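Local coordinates for protein heroin esterase (Rhodococcus sp., PDB 1LZL) that hydrolyses ester bonds as an acetyl esterase of the alpha/beta hydrolase fold, probably removing the acetyl groups of heroin through a serine nucleophile, at residues 91-102 and 114-122; 156-167 and 181-191. One frame throughout, in Å; residues are numbered along the deposited sequence. Where two conformers were deposited one is given.

Contact 1: 91-102 and 114-122; sequences AIGTAESSDPFC and ANVEYRLAP
The backbones of 91-102 and 114-122 approach at two places, with CA atoms 4.7 Å apart at Ala-91 and Ala-121 and 5.1 Å apart at Ala-95 and Glu-117. Ala-95 is gripped through both its backbone polar groups. Its N donates to OE1 of Glu-117 over 2.8 Å, nearly straight at 166°, on the syn side of the carboxylate but tilted out of its plane; the Glu-117 chain bends at chi2 (82°) to bring the acid there. OE2 of Glu-117 accepts from a water that in turn accepts from Glu-96 N, so one carboxylate serves two successive peptide N-H groups, the first directly and the second through water. Ala-95 O takes ND2 of Asn-115 at 2.9 Å from above its carbonyl plane, while Ser-98 N arrives from the opposite face. With CG anti to the backbone N (chi1 -178°), the Asn-115 amide reaches under the start of helix 99-109, where SG of Cys-102 packs on its CG at 3.8 Å. A second water joins ND2 to OD1 of Asp-99, whose OD2 forms a salt bridge with Arg-68. Were Asn-115 replaced by an alanine, Ala-95 O would probably lose its side-chain donor and the bridging water one anchor, with a gap left beside Cys-102. Farther along, the methyls of Leu-120 lie against carbonyl oxygens, CD1 being 3.5 Å from Ala-91 O, and Ala-91 CA makes a C-H...O contact to Ala-121 O at 3.1 Å. Another water links Ile-92 O to the hydroxyl of Tyr-118. The contact ties the loop leading into helix 99-109 to the end of strand 112-116, parts of the beta-alpha-beta crossover from strand 79-85 through helix 99-109 to strand 112-116 in the alpha/beta hydrolase fold.

Contact 2: 156-167 and 181-191; sequences VGGQSAGGGLAA and VAFQFLEIPEL. Unlike the reference sequence in segment 156-167: Gln-159 (reference Glu).
The axes of strands 156-159 and 183-187 approach to 4.6 Å and run parallel, 2° from alignment; alternate backbone groups pair across them, while Gly-157 and Gln-159 bond to strand 79-85 and Gln-184 to Tyr-253. Val-156 N donates to Phe-183 O and Val-156 O accepts from Phe-185 N, both at 2.9 Å. Glu-187 N then meets Gly-158 O almost head-on, and Ser-160 N meets Glu-187 O at 2.8 Å. Beyond the strands Ser-160 O has two donors: Gly-164 N from the first helical turn and, 3.1 Å away and well above the carbonyl plane, Glu-190 N. The amide of Gln-159 stacks on the carboxylate of Glu-187, their planes 23° apart; two waters donate to Glu-187 OE2 and, weakly, to Gln-159 OE1. On the other face of the sheet, Gln-184 OE1 accepts from a water that also donates to Ala-167 O, while NE2 of Gln-184 is hydrogen-bonded to Thr-252 OG1. The OE1 of Glu-190 rests on Ala-161 CB at 3.4 Å, its OE2 being hydrogen-bonded to Ser-217. Leu-186 CD2 wedges beneath the helix, 3.5 Å from Gly-163 O. The helix comes this close because Gly-163 and Gly-164 have no side chains: a CB would probably be too near Pro-189 CB at the first and Glu-190 O at the second. Ser-160, with its positive phi of 54°, sits in the tight strand-to-helix turn and touches His-290. This fits the nucleophile elbow of alpha/beta hydrolases, where Ser-160 is probably the nucleophile of a Ser-His-Asp triad with His-290 and Asp-260.

How the contacts relate
The two contacts follow each other along the chain, contact 1 closing before contact 2 opens, and their centres lie about 13 Å apart. Both belong to the same mixed sheet: strand 79-85 runs between strand 112-116 of contact 1 and strand 153-159 of contact 2, and strand 183-187 comes next. Each contact joins parts of one beta-alpha-beta unit, built around helix 99-109 in the first and helix 161-176 in the second. They meet directly where the Tyr-118 ring packs on Leu-165, CZ to CD1 3.4 Å. The loop after strand 112-116 thus lies against the helix that follows the probable nucleophile elbow.

Contact 1: 91-102 and 114-122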
loop_
_atom_site.group_PDB
_atom_site.type_symbol
_atom_site.label_atom_id
_atom_site.label_comp_id
_atom_site.label_asym_id
_atom_site.label_seq_id
_atom_site.Cartn_x
_atom_site.Cartn_y
_atom_site.Cartn_z
ATOM N N ALA A 91 4.680 -6.399 -8.868
ATOM C CA ALA A 91 5.656 -7.374 -9.400
ATOM C C ALA A 91 6.980 -7.385 -8.694
ATOM O O ALA A 91 7.812 -8.290 -8.977
ATOM C CB ALA A 91 5.838 -7.119 -10.914
ATOM N N ILE A 92 7.230 -6.394 -7.822
ATOM C CA ILE A 92 8.507 -6.379 -7.090
ATOM C C ILE A 92 8.272 -6.108 -5.604
ATOM O O ILE A 92 7.124 -5.725 -5.250
ATOM C CB ILE A 92 9.519 -5.327 -7.642
ATOM C CG1 ILE A 92 9.219 -3.881 -7.298
ATOM C CG2 ILE A 92 9.664 -5.542 -9.148
ATOM C CD1 ILE A 92 10.183 -2.913 -8.004
ATOM N N GLY A 93 9.278 -6.307 -4.771
ATOM C CA GLY A 93 9.165 -5.974 -3.345
ATOM C C GLY A 93 8.871 -7.196 -2.507
ATOM O O GLY A 93 8.386 -8.243 -2.965
ATOM N N THR A 94 9.162 -7.069 -1.231
ATOM C CA THR A 94 8.983 -8.039 -0.195
ATOM C C THR A 94 8.332 -7.394 1.017
ATOM O O THR A 94 8.421 -6.174 1.241
ATOM C CB THR A 94 10.330 -8.657 0.247
ATOM O OG1 THR A 94 11.120 -7.637 0.887
ATOM C CG2 THR A 94 11.112 -9.129 -0.959
ATOM N N ALA A 95 7.671 -8.205 1.813
ATOM C CA ALA A 95 7.156 -7.657 3.061
ATOM C C ALA A 95 8.269 -7.042 3.885
ATOM O O ALA A 95 8.006 -5.982 4.471
ATOM C CB ALA A 95 6.420 -8.715 3.883
ATOM N N GLU A 96 9.460 -7.644 3.926
ATOM C CA GLU A 96 10.462 -7.041 4.839
ATOM C C GLU A 96 10.814 -5.618 4.440
ATOM O O GLU A 96 11.276 -4.797 5.243
ATOM C CB GLU A 96 11.706 -7.941 4.823
ATOM C CG GLU A 96 12.802 -7.554 5.771
ATOM C CD GLU A 96 14.131 -8.181 5.368
ATOM O OE1 GLU A 96 14.198 -8.970 4.388
ATOM O OE2 GLU A 96 15.115 -7.859 6.082
ATOM N N SER A 97 10.640 -5.260 3.183
ATOM C CA SER A 97 10.968 -3.906 2.733
ATOM C C SER A 97 10.121 -2.881 3.486
ATOM O O SER A 97 10.569 -1.724 3.543
ATOM C CB SER A 97 10.823 -3.752 1.212
ATOM O OG SER A 97 9.450 -3.774 0.837
ATOM N N SER A 98 8.977 -3.273 4.054
ATOM C CA SER A 98 8.173 -2.346 4.848
ATOM C C SER A 98 8.429 -2.462 6.346
ATOM O O SER A 98 7.720 -1.798 7.131
ATOM C CB SER A 98 6.688 -2.563 4.568
ATOM O OG SER A 98 6.292 -2.178 3.286
ATOM N N ASP A 99 9.413 -3.245 6.756
ATOM C CA ASP A 99 9.691 -3.292 8.196
ATOM C C ASP A 99 9.900 -1.924 8.844
ATOM O O ASP A 99 9.363 -1.740 9.942
ATOM C CB ASP A 99 10.942 -4.143 8.454
ATOM C CG ASP A 99 10.752 -5.632 8.476
ATOM O OD1 ASP A 99 9.622 -6.161 8.293
ATOM O OD2 ASP A 99 11.751 -6.364 8.706
ATOM N N PRO A 100 10.565 -0.950 8.242
ATOM C CA PRO A 100 10.746 0.343 8.941
ATOM C C PRO A 100 9.441 0.974 9.393
ATOM O O PRO A 100 9.259 1.348 10.550
ATOM C CB PRO A 100 11.473 1.191 7.889
ATOM C CG PRO A 100 12.287 0.187 7.113
ATOM C CD PRO A 100 11.291 -0.948 6.949
ATOM N N PHE A 101 8.477 1.033 8.478
ATOM C CA PHE A 101 7.177 1.636 8.791
ATOM C C PHE A 101 6.428 0.794 9.812
ATOM O O PHE A 101 5.794 1.334 10.729
ATOM C CB PHE A 101 6.332 1.826 7.512
ATOM C CG PHE A 101 4.972 2.468 7.784
ATOM C CD1 PHE A 101 4.921 3.737 8.375
ATOM C CD2 PHE A 101 3.794 1.783 7.485
ATOM C CE1 PHE A 101 3.671 4.313 8.639
ATOM C CE2 PHE A 101 2.543 2.376 7.690
ATOM C CZ PHE A 101 2.507 3.643 8.283
ATOM N N CYS A 102 6.460 -0.529 9.653
ATOM C CA CYS A 102 5.679 -1.377 10.578
ATOM C C CYS A 102 6.231 -1.277 12.007
ATOM O O CYS A 102 5.480 -1.249 12.976
ATOM C CB CYS A 102 5.673 -2.821 10.052
ATOM S SG CYS A 102 4.755 -2.927 8.483
ATOM N N ALA A 114 0.376 -6.412 11.050
ATOM C CA ALA A 114 0.426 -7.684 10.309
ATOM C C ALA A 114 0.870 -7.337 8.889
ATOM O O ALA A 114 0.036 -6.879 8.090
ATOM C CB ALA A 114 -0.939 -8.358 10.345
ATOM N N ASN A 115 2.152 -7.464 8.606
ATOM C CA ASN A 115 2.740 -7.095 7.314
ATOM C C ASN A 115 2.748 -8.281 6.366
ATOM O O ASN A 115 3.409 -9.299 6.611
ATOM C CB ASN A 115 4.135 -6.613 7.674
ATOM C CG ASN A 115 4.966 -6.127 6.521
ATOM O OD1 ASN A 115 4.428 -5.968 5.422
ATOM N ND2 ASN A 115 6.262 -5.927 6.735
ATOM N N VAL A 116 1.956 -8.200 5.295
ATOM C CA VAL A 116 1.611 -9.420 4.522
ATOM C C VAL A 116 2.555 -9.746 3.370
ATOM O O VAL A 116 2.807 -8.893 2.492
ATOM C CB VAL A 116 0.185 -9.271 3.951
ATOM C CG1 VAL A 116 -0.215 -10.534 3.197
ATOM C CG2 VAL A 116 -0.862 -8.946 5.005
ATOM N N GLU A 117 3.065 -10.967 3.340
ATOM C CA GLU A 117 3.886 -11.450 2.212
ATOM C C GLU A 117 2.990 -12.021 1.129
ATOM O O GLU A 117 2.714 -13.218 1.071
ATOM C CB GLU A 117 4.890 -12.482 2.701
ATOM C CG GLU A 117 5.938 -12.811 1.634
ATOM C CD GLU A 117 7.035 -11.795 1.615
ATOM O OE1 GLU A 117 6.907 -10.775 0.924
ATOM O OE2 GLU A 117 8.053 -11.990 2.299
ATOM N N TYR A 118 2.440 -11.148 0.271
ATOM C CA TYR A 118 1.623 -11.651 -0.831
ATOM C C TYR A 118 2.463 -12.155 -1.980
ATOM O O TYR A 118 3.639 -11.756 -2.147
ATOM C CB TYR A 118 0.636 -10.580 -1.283
ATOM C CG TYR A 118 1.235 -9.285 -1.802
ATOM C CD1 TYR A 118 1.536 -9.159 -3.155
ATOM C CD2 TYR A 118 1.485 -8.229 -0.951
ATOM C CE1 TYR A 118 2.094 -7.950 -3.595
ATOM C CE2 TYR A 118 2.028 -7.012 -1.375
ATOM C CZ TYR A 118 2.323 -6.908 -2.708
ATOM O OH TYR A 118 2.845 -5.724 -3.207
ATOM N N ARG A 119 1.864 -13.026 -2.781
ATOM C CA ARG A 119 2.610 -13.494 -3.956
ATOM C C ARG A 119 2.700 -12.434 -5.050
ATOM O O ARG A 119 1.741 -11.701 -5.296
ATOM C CB ARG A 119 1.865 -14.696 -4.541
ATOM C CG ARG A 119 2.002 -15.958 -3.691
ATOM C CD ARG A 119 1.097 -17.071 -4.231
ATOM N NE ARG A 119 -0.298 -16.607 -4.048
ATOM C CZ ARG A 119 -1.346 -17.233 -4.559
ATOM N NH1 ARG A 119 -1.170 -18.348 -5.295
ATOM N NH2 ARG A 119 -2.587 -16.758 -4.375
ATOM N N LEU A 120 3.817 -12.350 -5.733
ATOM C CA LEU A 120 4.050 -11.344 -6.767
ATOM C C LEU A 120 3.626 -11.833 -8.152
ATOM O O LEU A 120 3.765 -13.026 -8.516
ATOM C CB LEU A 120 5.543 -10.959 -6.882
ATOM C CG LEU A 120 6.163 -10.366 -5.616
ATOM C CD1 LEU A 120 7.635 -10.105 -5.949
ATOM C CD2 LEU A 120 5.466 -9.099 -5.191
ATOM N N ALA A 121 3.158 -10.868 -8.933
ATOM C CA ALA A 121 2.987 -11.060 -10.379
ATOM C C ALA A 121 4.298 -10.843 -11.107
ATOM O O ALA A 121 5.194 -10.217 -10.575
ATOM C CB ALA A 121 1.927 -10.078 -10.863
ATOM N N PRO A 122 4.461 -11.311 -12.338
ATOM C CA PRO A 122 3.464 -12.064 -13.102
ATOM C C PRO A 122 3.364 -13.547 -12.723
ATOM O O PRO A 122 2.450 -14.206 -13.282
ATOM C CB PRO A 122 3.983 -11.914 -14.548
ATOM C CG PRO A 122 5.472 -11.903 -14.344
ATOM C CD PRO A 122 5.720 -11.097 -13.082
HETATM O O HOH W 1 4.224 -5.071 -5.568
HETATM O O HOH W 2 9.878 -10.303 3.365
HETATM O O HOH W 3 7.255 -5.879 9.429
#

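Contact 2: 156-167 and 181-191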
loop_
_atom_site.group_PDB
_atom_site.type_symbol
_atom_site.label_atom_id
_atom_site.label_comp_id
_atom_site.label_asym_id
_atom_site.label_seq_id
_atom_site.Cartn_x
_atom_site.Cartn_y
_atom_site.Cartn_z
ATOM N N VAL A 156 -6.738 -1.634 7.433
ATOM C CA VAL A 156 -6.102 -2.249 6.257
ATOM C C VAL A 156 -5.426 -1.108 5.517
ATOM O O VAL A 156 -6.089 -0.072 5.274
ATOM C CB VAL A 156 -7.102 -2.985 5.373
ATOM C CG1 VAL A 156 -6.371 -3.538 4.142
ATOM C CG2 VAL A 156 -7.755 -4.127 6.159
ATOM N N GLY A 157 -4.157 -1.263 5.160
ATOM C CA GLY A 157 -3.467 -0.175 4.481
ATOM C C GLY A 157 -2.352 -0.661 3.609
ATOM O O GLY A 157 -1.905 -1.820 3.710
ATOM N N GLY A 158 -1.837 0.194 2.726
ATOM C CA GLY A 158 -0.670 -0.194 1.950
ATOM C C GLY A 158 -0.182 1.004 1.139
ATOM O O GLY A 158 -0.833 2.046 1.131
ATOM N N GLN A 159 0.962 0.813 0.478
ATOM C CA GLN A 159 1.555 1.864 -0.330
ATOM C C GLN A 159 1.598 1.439 -1.794
ATOM O O GLN A 159 1.950 0.269 -2.061
ATOM C CB GLN A 159 3.009 2.138 0.160
ATOM C CG GLN A 159 3.724 3.265 -0.563
ATOM C CD GLN A 159 5.066 3.654 0.019
ATOM O OE1 GLN A 159 5.486 4.811 -0.005
ATOM N NE2 GLN A 159 5.792 2.680 0.562
ATOM N N SER A 160 1.317 2.376 -2.715
ATOM C CA SER A 160 1.443 2.171 -4.172
ATOM C C SER A 160 0.649 0.933 -4.590
ATOM O O SER A 160 -0.560 0.909 -4.270
ATOM C CB SER A 160 2.923 2.050 -4.537
ATOM O OG SER A 160 3.077 1.955 -5.939
ATOM N N ALA A 161 1.210 -0.096 -5.233
ATOM C CA ALA A 161 0.402 -1.294 -5.518
ATOM C C ALA A 161 -0.204 -1.883 -4.260
ATOM O O ALA A 161 -1.309 -2.436 -4.312
ATOM C CB ALA A 161 1.304 -2.347 -6.196
ATOM N N GLY A 162 0.505 -1.777 -3.131
ATOM C CA GLY A 162 -0.056 -2.259 -1.861
ATOM C C GLY A 162 -1.287 -1.469 -1.435
ATOM O O GLY A 162 -2.169 -2.007 -0.762
ATOM N N GLY A 163 -1.337 -0.185 -1.801
ATOM C CA GLY A 163 -2.557 0.594 -1.586
ATOM C C GLY A 163 -3.680 0.152 -2.487
ATOM O O GLY A 163 -4.861 0.186 -2.090
ATOM N N GLY A 164 -3.382 -0.284 -3.725
ATOM C CA GLY A 164 -4.438 -0.873 -4.558
ATOM C C GLY A 164 -4.920 -2.198 -4.008
ATOM O O GLY A 164 -6.117 -2.456 -3.889
ATOM N N LEU A 165 -3.990 -3.035 -3.578
ATOM C CA LEU A 165 -4.354 -4.300 -2.915
ATOM C C LEU A 165 -5.143 -4.044 -1.630
ATOM O O LEU A 165 -6.111 -4.757 -1.357
ATOM C CB LEU A 165 -3.093 -5.091 -2.605
ATOM C CG LEU A 165 -2.315 -5.636 -3.813
ATOM C CD1 LEU A 165 -0.938 -6.146 -3.411
ATOM C CD2 LEU A 165 -3.073 -6.748 -4.514
ATOM N N ALA A 166 -4.739 -3.017 -0.846
ATOM C CA ALA A 166 -5.512 -2.668 0.363
ATOM C C ALA A 166 -6.929 -2.266 -0.011
ATOM O O ALA A 166 -7.918 -2.746 0.568
ATOM C CB ALA A 166 -4.763 -1.535 1.042
ATOM N N ALA A 167 -7.061 -1.353 -0.966
ATOM C CA ALA A 167 -8.403 -0.892 -1.381
ATOM C C ALA A 167 -9.225 -2.055 -1.917
ATOM O O ALA A 167 -10.443 -2.137 -1.628
ATOM C CB ALA A 167 -8.288 0.212 -2.415
ATOM N N VAL A 181 -13.802 -3.844 8.928
ATOM C CA VAL A 181 -12.584 -3.036 8.844
ATOM C C VAL A 181 -12.865 -1.638 9.422
ATOM O O VAL A 181 -13.829 -0.988 8.955
ATOM C CB VAL A 181 -12.081 -3.007 7.383
ATOM C CG1 VAL A 181 -10.885 -2.054 7.315
ATOM C CG2 VAL A 181 -11.701 -4.390 6.883
ATOM N N ALA A 182 -12.088 -1.241 10.427
ATOM C CA ALA A 182 -12.327 0.022 11.139
ATOM C C ALA A 182 -11.758 1.247 10.407
ATOM O O ALA A 182 -12.251 2.367 10.584
ATOM C CB ALA A 182 -11.727 -0.029 12.534
ATOM N N PHE A 183 -10.715 1.036 9.611
ATOM C CA PHE A 183 -9.954 2.149 9.013
ATOM C C PHE A 183 -9.197 1.661 7.787
ATOM O O PHE A 183 -8.729 0.508 7.785
ATOM C CB PHE A 183 -8.993 2.745 10.026
ATOM C CG PHE A 183 -8.354 4.069 9.593
ATOM C CD1 PHE A 183 -9.122 5.216 9.452
ATOM C CD2 PHE A 183 -6.994 4.126 9.337
ATOM C CE1 PHE A 183 -8.567 6.443 9.095
ATOM C CE2 PHE A 183 -6.419 5.343 8.991
ATOM C CZ PHE A 183 -7.194 6.485 8.850
ATOM N N GLN A 184 -9.114 2.536 6.778
ATOM C CA GLN A 184 -8.426 2.245 5.520
ATOM C C GLN A 184 -7.339 3.260 5.262
ATOM O O GLN A 184 -7.647 4.450 5.246
ATOM C CB GLN A 184 -9.487 2.232 4.409
ATOM C CG GLN A 184 -8.862 2.052 3.033
ATOM C CD GLN A 184 -9.880 1.896 1.918
ATOM O OE1 GLN A 184 -9.701 1.035 1.070
ATOM N NE2 GLN A 184 -10.906 2.755 1.926
ATOM N N PHE A 185 -6.093 2.835 5.019
ATOM C CA PHE A 185 -4.976 3.768 4.873
ATOM C C PHE A 185 -4.314 3.528 3.513
ATOM O O PHE A 185 -3.685 2.449 3.341
ATOM C CB PHE A 185 -4.000 3.571 6.043
ATOM C CG PHE A 185 -2.821 4.518 5.980
ATOM C CD1 PHE A 185 -1.662 4.253 5.248
ATOM C CD2 PHE A 185 -2.897 5.721 6.661
ATOM C CE1 PHE A 185 -0.639 5.172 5.192
ATOM C CE2 PHE A 185 -1.851 6.629 6.619
ATOM C CZ PHE A 185 -0.725 6.376 5.878
ATOM N N LEU A 186 -4.436 4.491 2.627
ATOM C CA LEU A 186 -3.988 4.328 1.255
ATOM C C LEU A 186 -2.897 5.323 0.921
ATOM O O LEU A 186 -3.207 6.537 0.781
ATOM C CB LEU A 186 -5.201 4.478 0.297
ATOM C CG LEU A 186 -6.380 3.538 0.601
ATOM C CD1 LEU A 186 -7.490 3.755 -0.420
ATOM C CD2 LEU A 186 -5.959 2.059 0.619
ATOM N N GLU A 187 -1.662 4.882 0.787
ATOM C CA GLU A 187 -0.590 5.834 0.491
ATOM C C GLU A 187 -0.193 5.715 -0.965
ATOM O O GLU A 187 0.167 4.593 -1.377
ATOM C CB GLU A 187 0.578 5.506 1.443
ATOM C CG GLU A 187 1.821 6.333 1.341
ATOM C CD GLU A 187 2.800 6.081 2.501
ATOM O OE1 GLU A 187 2.767 5.006 3.135
ATOM O OE2 GLU A 187 3.606 7.036 2.733
ATOM N N ILE A 188 -0.220 6.819 -1.691
ATOM C CA ILE A 188 0.096 6.857 -3.133
ATOM C C ILE A 188 -0.463 5.617 -3.852
ATOM O O ILE A 188 0.212 4.901 -4.564
ATOM C CB ILE A 188 1.585 7.090 -3.389
ATOM C CG1 ILE A 188 2.573 6.042 -2.816
ATOM C CG2 ILE A 188 1.953 8.478 -2.900
ATOM C CD1 ILE A 188 4.056 6.299 -3.096
ATOM N N PRO A 189 -1.770 5.319 -3.665
ATOM C CA PRO A 189 -2.263 4.030 -4.160
ATOM C C PRO A 189 -2.329 3.891 -5.671
ATOM O O PRO A 189 -2.601 4.888 -6.366
ATOM C CB PRO A 189 -3.714 3.991 -3.588
ATOM C CG PRO A 189 -4.098 5.442 -3.456
ATOM C CD PRO A 189 -2.819 6.119 -2.980
ATOM N N GLU A 190 -2.158 2.679 -6.199
ATOM C CA GLU A 190 -2.275 2.288 -7.600
ATOM C C GLU A 190 -3.629 1.609 -7.756
ATOM O O GLU A 190 -3.814 0.458 -7.326
ATOM C CB GLU A 190 -1.118 1.363 -7.956
ATOM C CG GLU A 190 -1.112 0.897 -9.407
ATOM C CD GLU A 190 0.081 0.026 -9.736
ATOM O OE1 GLU A 190 0.887 -0.308 -8.858
ATOM O OE2 GLU A 190 0.170 -0.321 -10.943
ATOM N N LEU A 191 -4.593 2.342 -8.359
ATOM C CA LEU A 191 -6.020 1.979 -8.254
ATOM C C LEU A 191 -6.725 1.715 -9.584
ATOM O O LEU A 191 -7.755 1.069 -9.621
ATOM C CB LEU A 191 -6.789 3.100 -7.543
ATOM C CG LEU A 191 -6.401 3.387 -6.086
ATOM C CD1 LEU A 191 -6.957 4.740 -5.656
ATOM C CD2 LEU A 191 -6.865 2.266 -5.175
HETATM O O HOH W 4 4.309 8.001 0.044
HETATM O O HOH W 5 6.190 6.150 3.063
HETATM O O HOH W 6 -11.493 0.559 -0.939
#